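Local coordinates for protein IscA (Thermosynechococcus elongatus, PDB 1X0G) that binds a [2Fe-2S] cluster and probably acts as a scaffold on which iron-sulfur clusters are assembled for delivery to other proteins, at residues A25-Q31 with D43-E49; V2-A8 with G76-Y81. All blocks are in the same frame, centred on the assembly; numbering follows the deposited sequence.

In the fold
The centres of the two contacts lie about 14 Å apart. Interaction 1 belongs to the β hairpin of strands 27-34 and 40-46 in the larger mixed sheet; interaction 2 pairs strand 3-4 with strand 78-82 in a separate three-stranded sheet. Along the chain 2-8 comes first and 76-81 last, so in sequence the hairpin falls between the two halves of interaction 2, which closes an excursion of 67 residues. The sheets meet through apolar side chains: I30 CD1 lies 4.1 Å from L77 CD2, and L28 CD2 4.1 Å from L4 CD2. Helix 6-15, which begins within interaction 2, reaches both contacts through L12 (on L28 and L46, and on L4), so one hydrophobic core joins the sheets.

Interaction 1: A25-Q31 with D43-E49; sequences AAILRIQ and DLALVAE
Strands 27-31 and 43-46 run antiparallel, their N-to-C directions 158° apart and their axes 4.7 Å apart at closest approach, as neighbouring arms of a β hairpin. Backbone angles are extended, with phi mostly between -110° and -150°. D43 pairs with Q31 at a hydrogen-bonded site (CA-CA 5.2 Å): D43 N donates to Q31 O at 2.7 Å, and Q31 N to D43 O at 2.9 Å. L44 faces I30 at a non-hydrogen-bonded site (CA-CA 4.9 Å); its m,t rotamer brings L44 CD2 to 3.3 Å from I30 CG1 and 4.0 Å from L28 CD1. This apolar face continues to F90 and F92, while L85 and M86 of a second subunit pack on L28 and L44. A45 and R29 form the next hydrogen-bonded pair (R29 N to A45 O 2.8 Å, A45 N to R29 O 2.9 Å). L46 opposes L28, CA-CA 4.7 Å, and L46 CA makes a CA-H...O contact with I27 O at 3.2 Å. V47 N donates to I27 O at 3.0 Å, and V47 CG2 lies 3.8 Å from I27 CG2. A48 O lies 3.5 Å from A25 CB. A26 centres an inverse gamma turn before the strand, with a weak I27 N to A25 O bond of 2.6 Å. On the face of R29 and Q31, R29 NH1 donates to Q31 OE1 at 3.1 Å, while R29 NE forms a salt bridge with D54. The hairpin is therefore amphipathic: main-chain hydrogen bonds fix its register, L44, L28 and I30 pack one face into the core, and polar groups occupy much of the other.

Interaction 2: V2-A8 with G76-Y81; sequences VELTPAA and GLRVDY
V79, with chi1 t (168°), is the apolar centre: V79 CB lies 4.2 Å from L4 CG, and V79 CG1 lies 4.3 Å from A8 CB. Beyond V79, F90 and F92 of strand 89-93 carry the packing further. At one end V2 CG2 approaches L77 CB to 4.0 Å; at the other A8 CB lies 4.0 Å from Y81 CB, with the Y81 ring set edge-to-face to F90 and Y81 OH hydrogen-bonded to the carbonyl of G87. Around this centre the backbones of 3-4 and 78-81 are extended and pair in parallel, E3 with R78 (CA-CA 4.4 Å) and L4 with V79 (CA-CA 5.1 Å). The bonds alternate as parallel pairing requires: V79 N donates to E3 O at 2.8 Å and T5 N to V79 O at 3.2 Å, while E3 N donates to L77 O at a modelled 2.7 Å, this carbonyl being less surely placed. Strand 78-82 is the middle of a three-stranded mixed sheet, parallel to 3-4 and antiparallel to 89-93, so the contact ties the N-terminal strand onto it. On the other face, E3 OE1 lies 3.7 Å from R78 CD. At the polar edge, T5 follows the short strand and is the N-cap of helix 6-15. With chi1 p (59°), T5 OG1 accepts from A8 N at 3.0 Å and donates to D80 OD1 at 2.9 Å, D80 having chi1 t (-167°). One hydroxyl thus serves as both acceptor and donor, so the chemistry couples the start of the helix to strand 78-82 just where the parallel pairing ends.

Interaction 1: A25-Q31 with D43-E49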
loop_
_atom_site.group_PDB
_atom_site.type_symbol
_atom_site.label_atom_id
_atom_site.label_comp_id
_atom_site.label_asym_id
_atom_site.label_seq_id
_atom_site.Cartn_x
_atom_site.Cartn_y
_atom_site.Cartn_z
ATOM N N ALA C 25 31.450 6.495 3.289
ATOM C CA ALA C 25 31.714 5.197 3.908
ATOM C C ALA C 25 31.270 4.166 2.935
ATOM O O ALA C 25 30.250 4.351 2.246
ATOM C CB ALA C 25 30.929 5.035 5.164
ATOM N N ALA C 26 32.021 3.071 2.873
ATOM C CA ALA C 26 31.575 1.933 2.073
ATOM C C ALA C 26 30.388 1.273 2.824
ATOM O O ALA C 26 30.533 0.170 3.402
ATOM C CB ALA C 26 32.730 0.951 1.770
ATOM N N ILE C 27 29.255 2.003 2.864
ATOM C CA ILE C 27 27.997 1.454 3.376
ATOM C C ILE C 27 26.786 1.504 2.412
ATOM O O ILE C 27 26.368 2.560 1.926
ATOM C CB ILE C 27 27.637 1.932 4.784
ATOM C CG1 ILE C 27 28.769 1.613 5.758
ATOM C CG2 ILE C 27 26.504 1.125 5.274
ATOM C CD1 ILE C 27 29.078 2.694 6.859
ATOM N N LEU C 28 26.265 0.321 2.145
ATOM C CA LEU C 28 25.144 0.158 1.293
ATOM C C LEU C 28 24.017 -0.289 2.122
ATOM O O LEU C 28 24.084 -1.325 2.758
ATOM C CB LEU C 28 25.379 -0.961 0.308
ATOM C CG LEU C 28 24.181 -1.306 -0.585
ATOM C CD1 LEU C 28 23.905 -0.106 -1.454
ATOM C CD2 LEU C 28 24.477 -2.537 -1.498
ATOM N N ARG C 29 22.949 0.468 2.077
ATOM C CA ARG C 29 21.840 0.173 2.923
ATOM C C ARG C 29 20.746 -0.275 2.032
ATOM O O ARG C 29 20.443 0.386 1.033
ATOM C CB ARG C 29 21.462 1.384 3.713
ATOM C CG ARG C 29 20.212 1.201 4.477
ATOM C CD ARG C 29 20.113 2.241 5.544
ATOM N NE ARG C 29 19.378 1.736 6.701
ATOM C CZ ARG C 29 18.053 1.661 6.731
ATOM N NH1 ARG C 29 17.382 2.068 5.639
ATOM N NH2 ARG C 29 17.410 1.160 7.802
ATOM N N ILE C 30 20.239 -1.467 2.327
ATOM C CA ILE C 30 19.133 -2.074 1.608
ATOM C C ILE C 30 17.865 -2.129 2.474
ATOM O O ILE C 30 17.874 -2.415 3.720
ATOM C CB ILE C 30 19.473 -3.457 1.186
ATOM C CG1 ILE C 30 20.757 -3.462 0.432
ATOM C CG2 ILE C 30 18.500 -3.999 0.104
ATOM C CD1 ILE C 30 21.015 -4.886 -0.055
ATOM N N GLN C 31 16.767 -1.771 1.825
ATOM C CA GLN C 31 15.459 -1.881 2.477
ATOM C C GLN C 31 14.453 -2.126 1.341
ATOM O O GLN C 31 14.908 -2.192 0.170
ATOM C CB GLN C 31 15.187 -0.663 3.327
ATOM C CG GLN C 31 14.619 0.507 2.643
ATOM C CD GLN C 31 14.397 1.665 3.594
ATOM O OE1 GLN C 31 14.477 1.504 4.816
ATOM N NE2 GLN C 31 14.158 2.847 3.055
ATOM N N ASP C 43 15.123 -1.022 -2.254
ATOM C CA ASP C 43 15.630 0.331 -2.195
ATOM C C ASP C 43 17.075 0.352 -1.673
ATOM O O ASP C 43 17.424 -0.146 -0.532
ATOM C CB ASP C 43 14.717 1.165 -1.336
ATOM C CG ASP C 43 15.284 2.529 -1.102
ATOM O OD1 ASP C 43 14.651 3.502 -1.579
ATOM O OD2 ASP C 43 16.405 2.651 -0.501
ATOM N N LEU C 44 17.925 0.950 -2.483
ATOM C CA LEU C 44 19.306 0.950 -2.193
ATOM C C LEU C 44 19.809 2.326 -1.977
ATOM O O LEU C 44 19.622 3.171 -2.805
ATOM C CB LEU C 44 20.008 0.401 -3.390
ATOM C CG LEU C 44 19.868 -1.108 -3.603
ATOM C CD1 LEU C 44 20.511 -1.509 -4.941
ATOM C CD2 LEU C 44 20.482 -1.962 -2.461
ATOM N N ALA C 45 20.504 2.560 -0.896
ATOM C CA ALA C 45 21.138 3.850 -0.709
ATOM C C ALA C 45 22.578 3.688 -0.197
ATOM O O ALA C 45 22.908 2.780 0.559
ATOM C CB ALA C 45 20.359 4.612 0.224
ATOM N N LEU C 46 23.479 4.547 -0.637
ATOM C CA LEU C 46 24.753 4.640 0.061
ATOM C C LEU C 46 24.519 5.576 1.197
ATOM O O LEU C 46 23.881 6.619 1.012
ATOM C CB LEU C 46 25.789 5.286 -0.808
ATOM C CG LEU C 46 26.044 4.568 -2.109
ATOM C CD1 LEU C 46 26.709 5.572 -3.092
ATOM C CD2 LEU C 46 26.884 3.302 -1.837
ATOM N N VAL C 47 25.016 5.242 2.373
ATOM C CA VAL C 47 24.656 6.057 3.540
ATOM C C VAL C 47 25.893 6.310 4.342
ATOM O O VAL C 47 26.905 5.668 4.118
ATOM C CB VAL C 47 23.542 5.331 4.414
ATOM C CG1 VAL C 47 22.222 5.354 3.717
ATOM C CG2 VAL C 47 23.947 3.910 4.697
ATOM N N ALA C 48 25.833 7.220 5.293
ATOM C CA ALA C 48 27.079 7.545 5.996
ATOM C C ALA C 48 27.395 6.514 7.068
ATOM O O ALA C 48 28.567 6.234 7.395
ATOM C CB ALA C 48 27.042 8.938 6.586
ATOM N N GLU C 49 26.322 5.973 7.616
ATOM C CA GLU C 49 26.392 5.043 8.700
ATOM C C GLU C 49 25.060 4.304 8.657
ATOM O O GLU C 49 24.119 4.686 7.924
ATOM C CB GLU C 49 26.597 5.787 10.027
ATOM C CG GLU C 49 25.323 6.488 10.424
ATOM C CD GLU C 49 25.563 7.734 11.186
ATOM O OE1 GLU C 49 26.677 7.877 11.742
ATOM O OE2 GLU C 49 24.618 8.564 11.222
#

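Interaction 2: V2-A8 with G76-Y81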
loop_
_atom_site.group_PDB
_atom_site.type_symbol
_atom_site.label_atom_id
_atom_site.label_comp_id
_atom_site.label_asym_id
_atom_site.label_seq_id
_atom_site.Cartn_x
_atom_site.Cartn_y
_atom_site.Cartn_z
ATOM N N VAL C 2 22.739 -12.165 2.317
ATOM C CA VAL C 2 23.113 -11.048 1.446
ATOM C C VAL C 2 24.511 -11.030 0.841
ATOM O O VAL C 2 25.510 -10.860 1.511
ATOM C CB VAL C 2 22.799 -9.733 2.073
ATOM C CG1 VAL C 2 23.197 -8.608 1.158
ATOM C CG2 VAL C 2 21.333 -9.717 2.260
ATOM N N GLU C 3 24.540 -11.126 -0.474
ATOM C CA GLU C 3 25.779 -11.251 -1.160
ATOM C C GLU C 3 25.926 -10.237 -2.272
ATOM O O GLU C 3 24.980 -9.968 -3.006
ATOM C CB GLU C 3 25.862 -12.659 -1.713
ATOM C CG GLU C 3 26.224 -13.673 -0.666
ATOM C CD GLU C 3 26.840 -14.868 -1.308
ATOM O OE1 GLU C 3 26.633 -15.022 -2.559
ATOM O OE2 GLU C 3 27.532 -15.632 -0.581
ATOM N N LEU C 4 27.128 -9.691 -2.408
ATOM C CA LEU C 4 27.434 -8.852 -3.547
ATOM C C LEU C 4 28.430 -9.475 -4.457
ATOM O O LEU C 4 29.456 -10.008 -3.990
ATOM C CB LEU C 4 27.958 -7.522 -3.094
ATOM C CG LEU C 4 26.700 -6.680 -2.958
ATOM C CD1 LEU C 4 26.264 -6.782 -1.523
ATOM C CD2 LEU C 4 26.957 -5.258 -3.340
ATOM N N THR C 5 28.142 -9.399 -5.752
ATOM C CA THR C 5 29.104 -9.830 -6.750
ATOM C C THR C 5 30.134 -8.748 -6.863
ATOM O O THR C 5 29.804 -7.589 -6.646
ATOM C CB THR C 5 28.479 -10.003 -8.098
ATOM O OG1 THR C 5 27.901 -8.743 -8.499
ATOM C CG2 THR C 5 27.453 -11.102 -8.022
ATOM N N PRO C 6 31.379 -9.109 -7.190
ATOM C CA PRO C 6 32.369 -8.054 -7.397
ATOM C C PRO C 6 31.848 -7.059 -8.428
ATOM O O PRO C 6 31.968 -5.869 -8.231
ATOM C CB PRO C 6 33.596 -8.806 -7.920
ATOM C CG PRO C 6 33.439 -10.138 -7.383
ATOM C CD PRO C 6 31.963 -10.440 -7.384
ATOM N N ALA C 7 31.216 -7.534 -9.488
ATOM C CA ALA C 7 30.572 -6.620 -10.428
ATOM C C ALA C 7 29.760 -5.507 -9.698
ATOM O O ALA C 7 30.071 -4.300 -9.852
ATOM C CB ALA C 7 29.728 -7.408 -11.493
ATOM N N ALA C 8 28.775 -5.895 -8.873
ATOM C CA ALA C 8 28.093 -4.914 -7.966
ATOM C C ALA C 8 29.075 -4.055 -7.051
ATOM O O ALA C 8 28.967 -2.841 -6.951
ATOM C CB ALA C 8 27.025 -5.601 -7.189
ATOM N N GLY C 76 19.476 -13.612 2.542
ATOM C CA GLY C 76 20.041 -14.360 1.409
ATOM C C GLY C 76 19.918 -13.729 0.013
ATOM O O GLY C 76 20.297 -14.323 -1.012
ATOM N N LEU C 77 19.414 -12.512 -0.056
ATOM C CA LEU C 77 19.493 -11.784 -1.294
ATOM C C LEU C 77 20.947 -11.810 -1.794
ATOM O O LEU C 77 21.910 -11.710 -1.021
ATOM C CB LEU C 77 19.122 -10.349 -1.035
ATOM C CG LEU C 77 19.057 -9.460 -2.223
ATOM C CD1 LEU C 77 17.805 -9.893 -2.961
ATOM C CD2 LEU C 77 18.937 -8.031 -1.687
ATOM N N ARG C 78 21.055 -11.947 -3.107
ATOM C CA ARG C 78 22.275 -11.695 -3.802
ATOM C C ARG C 78 21.967 -10.614 -4.829
ATOM O O ARG C 78 20.926 -10.635 -5.530
ATOM C CB ARG C 78 22.799 -12.960 -4.503
ATOM C CG ARG C 78 22.988 -14.164 -3.559
ATOM C CD ARG C 78 23.441 -15.394 -4.322
ATOM N NE ARG C 78 22.654 -15.592 -5.539
ATOM C CZ ARG C 78 23.016 -15.178 -6.763
ATOM N NH1 ARG C 78 24.161 -14.508 -6.946
ATOM N NH2 ARG C 78 22.219 -15.417 -7.808
ATOM N N VAL C 79 22.912 -9.692 -4.920
ATOM C CA VAL C 79 22.766 -8.503 -5.689
ATOM C C VAL C 79 23.913 -8.566 -6.666
ATOM O O VAL C 79 25.068 -8.787 -6.265
ATOM C CB VAL C 79 22.942 -7.242 -4.763
ATOM C CG1 VAL C 79 23.082 -5.979 -5.586
ATOM C CG2 VAL C 79 21.803 -7.110 -3.752
ATOM N N ASP C 80 23.604 -8.338 -7.943
ATOM C CA ASP C 80 24.596 -8.366 -9.010
ATOM C C ASP C 80 24.473 -7.012 -9.724
ATOM O O ASP C 80 23.490 -6.275 -9.522
ATOM C CB ASP C 80 24.142 -9.449 -9.929
ATOM C CG ASP C 80 25.168 -9.858 -10.940
ATOM O OD1 ASP C 80 26.390 -9.589 -10.817
ATOM O OD2 ASP C 80 24.714 -10.513 -11.896
ATOM N N TYR C 81 25.446 -6.663 -10.550
ATOM C CA TYR C 81 25.265 -5.515 -11.391
ATOM C C TYR C 81 25.554 -5.904 -12.843
ATOM O O TYR C 81 26.595 -6.455 -13.080
ATOM C CB TYR C 81 26.183 -4.403 -10.940
ATOM C CG TYR C 81 26.015 -3.131 -11.744
ATOM C CD1 TYR C 81 24.953 -2.254 -11.513
ATOM C CD2 TYR C 81 26.942 -2.787 -12.741
ATOM C CE1 TYR C 81 24.817 -1.042 -12.243
ATOM C CE2 TYR C 81 26.788 -1.590 -13.478
ATOM C CZ TYR C 81 25.709 -0.744 -13.197
ATOM O OH TYR C 81 25.567 0.389 -13.918
#